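Local structure of Peptide/nickel transport system substrate-binding protein (Listeria monocytogenes serotype 1/2a, 5KZT) at residues Q279-K284 / D417-M422; T372-E377 / K407-N412; K381-I386 / L401-F406. The protein binds peptides as the extracellular substrate-binding protein of what is probably an oligopeptide transport system. All blocks are in the same frame, centred on the assembly; numbering follows the deposited sequence.

Contact 1 of 3, residues Q279-K284 / D417-M422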
# COMPACT_ATOMS: atom_id res chain seq x y z
N GLN A 279 -18.99 8.32 -5.61
CA GLN A 279 -20.01 9.08 -6.32
C GLN A 279 -21.10 8.22 -6.96
O GLN A 279 -22.12 8.77 -7.41
CB GLN A 279 -19.36 9.94 -7.39
CG GLN A 279 -18.27 10.83 -6.83
CD GLN A 279 -17.82 11.92 -7.77
OE1 GLN A 279 -18.57 12.32 -8.67
NE2 GLN A 279 -16.62 12.44 -7.55
N LYS A 280 -20.91 6.91 -7.01
CA LYS A 280 -21.89 6.01 -7.65
C LYS A 280 -21.85 4.64 -7.01
O LYS A 280 -20.79 4.02 -6.93
CB LYS A 280 -21.59 5.87 -9.14
CG LYS A 280 -22.58 4.99 -9.87
CD LYS A 280 -22.45 5.14 -11.38
CE LYS A 280 -23.06 6.44 -11.88
NZ LYS A 280 -23.35 6.34 -13.34
N ARG A 281 -23.01 4.17 -6.58
CA ARG A 281 -23.12 2.91 -5.87
C ARG A 281 -24.30 2.13 -6.46
O ARG A 281 -25.39 2.68 -6.64
CB ARG A 281 -23.34 3.19 -4.39
CG ARG A 281 -23.54 1.97 -3.55
CD ARG A 281 -23.65 2.31 -2.08
NE ARG A 281 -23.59 1.07 -1.32
CZ ARG A 281 -23.46 0.98 -0.01
NH1 ARG A 281 -23.35 2.06 0.74
NH2 ARG A 281 -23.41 -0.22 0.55
N ALA A 282 -24.06 0.86 -6.79
CA ALA A 282 -25.06 0.03 -7.43
C ALA A 282 -25.69 0.68 -8.68
O ALA A 282 -26.89 0.53 -8.93
CB ALA A 282 -26.12 -0.37 -6.41
N GLY A 283 -24.87 1.41 -9.44
CA GLY A 283 -25.31 2.08 -10.68
C GLY A 283 -26.04 3.41 -10.55
O GLY A 283 -26.46 3.98 -11.57
N LYS A 284 -26.19 3.91 -9.32
CA LYS A 284 -26.96 5.13 -9.03
C LYS A 284 -26.06 6.16 -8.37
O LYS A 284 -25.29 5.81 -7.46
CB LYS A 284 -28.11 4.83 -8.06
CG LYS A 284 -28.99 3.65 -8.43
CD LYS A 284 -29.91 3.97 -9.59
CE LYS A 284 -30.72 2.74 -9.99
NZ LYS A 284 -31.88 3.11 -10.83
N ASP A 417 -19.18 -0.59 -3.25
CA ASP A 417 -20.31 -0.87 -2.39
C ASP A 417 -20.03 -0.17 -1.06
O ASP A 417 -19.82 -0.80 -0.04
CB ASP A 417 -20.46 -2.39 -2.26
CG ASP A 417 -21.81 -2.81 -1.75
OD1 ASP A 417 -22.84 -2.15 -2.05
OD2 ASP A 417 -21.85 -3.85 -1.05
N TYR A 418 -20.04 1.15 -1.11
CA TYR A 418 -19.78 2.00 0.06
C TYR A 418 -20.22 3.42 -0.30
O TYR A 418 -20.45 3.73 -1.47
CB TYR A 418 -18.28 1.93 0.47
CG TYR A 418 -17.33 2.69 -0.43
CD1 TYR A 418 -16.90 2.13 -1.63
CD2 TYR A 418 -16.85 3.96 -0.08
CE1 TYR A 418 -16.06 2.82 -2.50
CE2 TYR A 418 -15.96 4.65 -0.92
CZ TYR A 418 -15.57 4.06 -2.13
OH TYR A 418 -14.73 4.71 -2.99
N ASP A 419 -20.40 4.28 0.70
CA ASP A 419 -20.73 5.69 0.45
C ASP A 419 -19.48 6.55 0.55
O ASP A 419 -19.11 7.27 -0.38
CB ASP A 419 -21.77 6.19 1.46
CG ASP A 419 -23.09 5.49 1.35
OD1 ASP A 419 -23.42 4.90 0.29
OD2 ASP A 419 -23.84 5.56 2.34
N PHE A 420 -18.85 6.49 1.72
CA PHE A 420 -17.56 7.10 1.94
C PHE A 420 -16.80 6.28 2.96
O PHE A 420 -17.40 5.50 3.71
CB PHE A 420 -17.64 8.62 2.24
CG PHE A 420 -18.26 9.02 3.56
CD1 PHE A 420 -19.40 8.43 4.07
CD2 PHE A 420 -17.71 10.09 4.27
CE1 PHE A 420 -19.95 8.86 5.28
CE2 PHE A 420 -18.26 10.53 5.47
CZ PHE A 420 -19.39 9.92 5.98
N SER A 421 -15.47 6.43 2.96
CA SER A 421 -14.62 5.53 3.72
C SER A 421 -13.32 6.17 4.12
O SER A 421 -12.91 7.19 3.54
CB SER A 421 -14.33 4.28 2.90
OG SER A 421 -13.47 4.56 1.79
N MET A 422 -12.68 5.57 5.11
CA MET A 422 -11.35 5.95 5.55
C MET A 422 -10.40 5.03 4.81
O MET A 422 -10.44 3.82 5.01
CB MET A 422 -11.20 5.72 7.05
CG MET A 422 -9.80 5.96 7.59
SD MET A 422 -9.40 7.73 7.66
CE MET A 422 -10.29 8.15 9.14
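A salt-bridge network in which Arg281 faces Asp417 and Asp419 joins a beta hairpin to the loop that leads into strand 420-425. The hairpin is very short: strands 280-281 and 284-285 pair across a type I' turn running from Arg281 to Lys284, closed by backbone bonds in both directions between those two residues. Arg281, the residue at the start of the turn, sends its side chain across to the loop. With CG anti to the backbone N (chi1 177°) and the chain extended as far as NE, the guanidinium is delivered between the two carboxylates. Arg281 NH1 gives the shorter bond, 2.9 Å to Asp419 OD1. That oxygen lies in the guanidinium plane, yet the arginine meets it from above the carboxylate plane, the two flat groups being turned 68° against each other. Asp417 comes in almost perpendicular to the guanidinium, at 88°, and one oxygen serves two donors: Asp417 OD1 accepts from Arg281 NH2 at 3.3 Å and, weakly, from Arg281 NE at 3.4 Å. In the solute-binding protein this loop carries the chain from helix 406-414 into the central strand layer of a lobe, where strand 420-425 runs between strands 264-277 and 367-374. The loop backbone covers one face of the Arg281 guanidinium, Tyr418 N lying 3.5 Å from the plane, over its centre. Nearer the backbone of the arginine, Arg281 CD rests 3.6 Å from Tyr418 O, an oxygen that accepts a hydrogen bond from Asn278 ND2. Arg281 NH1 has a second acidic partner in Glu370, whose backbone N in turn donates to Asp419 OD2.

Contact 2 of 3, residues T372-E377 / K407-N412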
# COMPACT_ATOMS: atom_id res chain seq x y z
N THR A 372 -17.44 3.83 6.06
CA THR A 372 -16.71 2.57 6.23
C THR A 372 -15.26 2.77 6.73
O THR A 372 -14.50 3.55 6.16
CB THR A 372 -16.70 1.73 4.95
OG1 THR A 372 -18.05 1.39 4.60
CG2 THR A 372 -15.94 0.43 5.14
N SER A 373 -14.90 2.03 7.78
CA SER A 373 -13.52 1.91 8.24
C SER A 373 -13.24 0.47 8.73
O SER A 373 -14.08 -0.43 8.54
CB SER A 373 -13.23 2.95 9.33
OG SER A 373 -11.81 3.10 9.52
N ASP A 374 -12.08 0.25 9.33
CA ASP A 374 -11.66 -1.08 9.76
C ASP A 374 -12.24 -1.44 11.13
O ASP A 374 -12.96 -0.64 11.72
CB ASP A 374 -10.13 -1.19 9.72
CG ASP A 374 -9.59 -1.06 8.31
OD1 ASP A 374 -10.27 -1.53 7.36
OD2 ASP A 374 -8.51 -0.47 8.13
N ASP A 375 -11.94 -2.65 11.61
CA ASP A 375 -12.55 -3.21 12.82
C ASP A 375 -11.60 -3.30 14.03
O ASP A 375 -11.85 -4.07 14.95
CB ASP A 375 -13.18 -4.58 12.52
CG ASP A 375 -12.16 -5.66 12.10
OD1 ASP A 375 -10.97 -5.36 11.86
OD2 ASP A 375 -12.55 -6.82 12.00
N THR A 376 -10.53 -2.51 14.04
CA THR A 376 -9.66 -2.44 15.22
C THR A 376 -10.30 -1.49 16.24
O THR A 376 -11.20 -0.70 15.90
CB THR A 376 -8.25 -1.94 14.85
OG1 THR A 376 -8.33 -0.63 14.26
CG2 THR A 376 -7.58 -2.89 13.88
N GLU A 377 -9.85 -1.59 17.48
CA GLU A 377 -10.30 -0.66 18.53
C GLU A 377 -10.08 0.78 18.10
O GLU A 377 -10.95 1.64 18.29
CB GLU A 377 -9.55 -0.92 19.84
CG GLU A 377 -9.96 0.00 20.99
CD GLU A 377 -9.34 -0.42 22.31
OE1 GLU A 377 -8.13 -0.70 22.36
OE2 GLU A 377 -10.08 -0.48 23.32
N LYS A 407 -9.82 -6.68 4.82
CA LYS A 407 -10.12 -7.35 3.54
C LYS A 407 -11.54 -7.10 3.00
O LYS A 407 -11.72 -6.98 1.79
CB LYS A 407 -9.77 -8.84 3.58
CG LYS A 407 -10.65 -9.71 4.43
CD LYS A 407 -10.11 -11.15 4.34
CE LYS A 407 -10.78 -12.06 5.34
NZ LYS A 407 -10.03 -13.32 5.56
N VAL A 408 -12.51 -6.95 3.90
CA VAL A 408 -13.90 -6.66 3.52
C VAL A 408 -13.98 -5.21 3.04
O VAL A 408 -14.63 -4.91 2.03
CB VAL A 408 -14.89 -6.96 4.69
CG1 VAL A 408 -16.32 -6.55 4.34
CG2 VAL A 408 -14.86 -8.44 5.05
N ARG A 409 -13.31 -4.29 3.75
CA ARG A 409 -13.30 -2.89 3.29
C ARG A 409 -12.74 -2.80 1.87
O ARG A 409 -13.27 -2.06 1.01
CB ARG A 409 -12.48 -1.99 4.23
CG ARG A 409 -12.30 -0.60 3.66
CD ARG A 409 -11.86 0.40 4.69
NE ARG A 409 -10.52 0.17 5.23
CZ ARG A 409 -9.37 0.52 4.65
NH1 ARG A 409 -9.34 1.07 3.45
NH2 ARG A 409 -8.23 0.30 5.31
N LEU A 410 -11.67 -3.53 1.62
CA LEU A 410 -11.02 -3.49 0.32
C LEU A 410 -11.92 -4.10 -0.75
O LEU A 410 -12.06 -3.53 -1.82
CB LEU A 410 -9.68 -4.20 0.37
CG LEU A 410 -8.61 -3.54 1.24
CD1 LEU A 410 -7.32 -4.31 1.05
CD2 LEU A 410 -8.40 -2.09 0.88
N GLN A 411 -12.57 -5.21 -0.44
CA GLN A 411 -13.54 -5.83 -1.37
C GLN A 411 -14.68 -4.89 -1.71
O GLN A 411 -15.06 -4.76 -2.88
CB GLN A 411 -14.13 -7.12 -0.81
CG GLN A 411 -13.15 -8.27 -0.78
CD GLN A 411 -13.67 -9.53 -0.07
OE1 GLN A 411 -14.45 -9.48 0.91
NE2 GLN A 411 -13.24 -10.67 -0.57
N ASN A 412 -15.24 -4.26 -0.68
CA ASN A 412 -16.34 -3.30 -0.88
C ASN A 412 -15.85 -2.09 -1.67
O ASN A 412 -16.59 -1.52 -2.47
CB ASN A 412 -16.94 -2.84 0.45
CG ASN A 412 -17.60 -3.96 1.23
OD1 ASN A 412 -17.75 -5.08 0.73
ND2 ASN A 412 -17.96 -3.68 2.48
O HOH W 1 -17.74 -0.71 2.62
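Arg409 reaches from helix 406-414 to strand 367-374 and the Asp374 carboxylate, and its side chain can be followed atom by atom. Arg409 CB starts 3.9 Å from Asp374 OD1. CG then passes the methyl group of Thr372, with Arg409 CG and Thr372 CG2 4.1 Å apart, and CD continues past that same methyl. A bend at chi3 (66°) turns the remainder of the chain to present the guanidinium edge to Asp374. The grip is side-on, with one nitrogen for each oxygen. Arg409 NE bonds Asp374 OD1 at 2.7 Å, reaching it from above the carboxylate plane, while Arg409 NH2 meets the syn lone pair of Asp374 OD2 at 2.9 Å. Both bonds are nearly straight, although the planes are 39° apart. A water lies farther along the helix, 2.9 Å from Thr372 OG1 and accepting from Asn412 ND2 at 3.0 Å. Asp374 OD2 and Arg409 NH2 each also hydrogen-bond the backbone of the bound peptide, making this buried ion pair part of the peptide-binding site of a family 5 solute-binding protein.

Contact 3 of 3, residues K381-I386 / L401-F406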
# COMPACT_ATOMS: atom_id res chain seq x y z
N LYS A 381 -12.71 4.01 17.41
CA LYS A 381 -12.50 5.34 17.97
C LYS A 381 -12.46 6.44 16.89
O LYS A 381 -13.06 7.52 17.04
CB LYS A 381 -11.19 5.36 18.76
CG LYS A 381 -10.97 6.61 19.58
CD LYS A 381 -9.60 6.61 20.21
CE LYS A 381 -9.37 7.90 20.97
NZ LYS A 381 -10.30 8.03 22.13
N SER A 382 -11.74 6.16 15.81
CA SER A 382 -11.63 7.05 14.68
C SER A 382 -12.99 7.37 14.08
O SER A 382 -13.34 8.53 13.91
CB SER A 382 -10.72 6.45 13.60
OG SER A 382 -10.86 7.12 12.37
N SER A 383 -13.74 6.32 13.78
CA SER A 383 -15.08 6.45 13.20
C SER A 383 -16.06 7.22 14.09
O SER A 383 -16.83 8.06 13.59
CB SER A 383 -15.64 5.08 12.88
OG SER A 383 -14.92 4.52 11.79
N GLU A 384 -16.04 6.93 15.38
CA GLU A 384 -16.88 7.66 16.36
C GLU A 384 -16.50 9.15 16.42
O GLU A 384 -17.38 10.01 16.51
CB GLU A 384 -16.84 6.98 17.75
CG GLU A 384 -17.83 5.80 17.88
CD GLU A 384 -17.55 4.82 19.02
OE1 GLU A 384 -18.49 4.12 19.46
OE2 GLU A 384 -16.39 4.70 19.49
N PHE A 385 -15.21 9.46 16.33
CA PHE A 385 -14.74 10.86 16.26
C PHE A 385 -15.24 11.59 15.01
O PHE A 385 -15.74 12.70 15.10
CB PHE A 385 -13.21 10.91 16.32
CG PHE A 385 -12.64 12.31 16.40
CD1 PHE A 385 -12.42 13.06 15.24
CD2 PHE A 385 -12.27 12.86 17.62
CE1 PHE A 385 -11.88 14.33 15.30
CE2 PHE A 385 -11.72 14.14 17.69
CZ PHE A 385 -11.54 14.87 16.53
N ILE A 386 -15.10 10.95 13.85
CA ILE A 386 -15.55 11.53 12.59
C ILE A 386 -17.07 11.69 12.57
O ILE A 386 -17.58 12.74 12.18
CB ILE A 386 -15.03 10.72 11.38
CG1 ILE A 386 -13.52 10.91 11.26
CG2 ILE A 386 -15.68 11.16 10.07
CD1 ILE A 386 -12.84 9.85 10.46
N LEU A 401 -22.18 4.07 11.03
CA LEU A 401 -20.82 3.52 11.06
C LEU A 401 -20.76 2.05 10.66
O LEU A 401 -21.49 1.23 11.16
CB LEU A 401 -20.21 3.72 12.45
CG LEU A 401 -20.02 5.16 12.90
CD1 LEU A 401 -19.30 5.19 14.24
CD2 LEU A 401 -19.27 5.97 11.84
N LYS A 402 -19.83 1.73 9.76
CA LYS A 402 -19.53 0.36 9.38
C LYS A 402 -18.04 0.17 9.66
O LYS A 402 -17.22 0.98 9.23
CB LYS A 402 -19.85 0.19 7.90
CG LYS A 402 -19.81 -1.22 7.37
CD LYS A 402 -20.41 -1.26 5.97
CE LYS A 402 -20.54 -2.68 5.46
NZ LYS A 402 -21.52 -3.48 6.24
N ASN A 403 -17.71 -0.86 10.43
CA ASN A 403 -16.33 -1.10 10.87
C ASN A 403 -16.02 -2.57 10.62
O ASN A 403 -16.35 -3.42 11.43
CB ASN A 403 -16.15 -0.72 12.35
CG ASN A 403 -16.14 0.79 12.56
OD1 ASN A 403 -17.17 1.39 12.77
ND2 ASN A 403 -14.97 1.40 12.48
N VAL A 404 -15.34 -2.84 9.51
CA VAL A 404 -15.25 -4.19 8.97
C VAL A 404 -13.79 -4.64 8.87
O VAL A 404 -12.88 -3.81 8.96
CB VAL A 404 -15.94 -4.25 7.58
CG1 VAL A 404 -17.45 -4.07 7.74
CG2 VAL A 404 -15.36 -3.23 6.60
N PRO A 405 -13.55 -5.95 8.72
CA PRO A 405 -12.17 -6.39 8.49
C PRO A 405 -11.59 -5.70 7.27
O PRO A 405 -12.32 -5.36 6.32
CB PRO A 405 -12.31 -7.90 8.26
CG PRO A 405 -13.56 -8.26 8.98
CD PRO A 405 -14.48 -7.10 8.77
N PHE A 406 -10.29 -5.45 7.34
CA PHE A 406 -9.58 -4.75 6.30
C PHE A 406 -9.90 -5.36 4.93
O PHE A 406 -10.24 -4.64 3.99
CB PHE A 406 -8.08 -4.87 6.63
CG PHE A 406 -7.17 -4.19 5.66
CD1 PHE A 406 -7.46 -2.94 5.13
CD2 PHE A 406 -5.95 -4.78 5.36
CE1 PHE A 406 -6.58 -2.32 4.26
CE2 PHE A 406 -5.06 -4.16 4.52
CZ PHE A 406 -5.37 -2.92 3.96
O HOH W 2 -16.87 3.71 10.37
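Ser383 and Leu401 bury the most surface where helix 377-393 packs on strand 397-404, the second and third elements of a beta-alpha-beta unit that begins with strand 367-374. The two axes run close to antiparallel, at 165°, as expected when a helix returns the chain to start a neighbouring parallel strand. Leu401 directs its forked end at the helix backbone. Leu401 CD2 lies 3.7 Å from Ser383 O and close to the CB of that serine, while Leu401 CD1 touches the next residue of the helix, 4.0 Å from Glu384 CG. The leucine and glutamate side chains cross at about a right angle, the glutamate chain being extended beyond CG at the exposed border of the interface. Two residues farther along the strand the contact turns polar. Asn403, with CG anti to its carbonyl carbon (chi1 -73°), brings its amide to the serine hydroxyl. The stronger partner of this amide is Asp374 O, beside Ser373 of the first strand of the unit, so Asn403 ND2 is shared between the helix and that neighbouring segment. Toward the helix, Asn403 ND2 donates to Ser383 OG at 3.2 Å, with the hydroxyl oxygen sitting 20° out of the amide plane.

In the fold
All three contacts serve one sheet, in which strand 367-374 lies between 397-404 and 420-425. Contact 2 is the fully buried member and lies at the bound peptide; contacts 1 and 3 are partly buried and reach the surface. Contacts 2 and 3, with centres about 8 Å apart, each pack a helix on one of two neighbouring strands. Backbone bonds tie Ser373 to Lys402 and Val404, while Phe420 O joins Thr372 N between contacts 1 and 2. Charge pairs dominate contacts 1 and 2, as a network at an outlying hairpin and as a compact pair at the ligand, whereas contact 3 relies on apolar packing and one amide-to-hydroxyl bond.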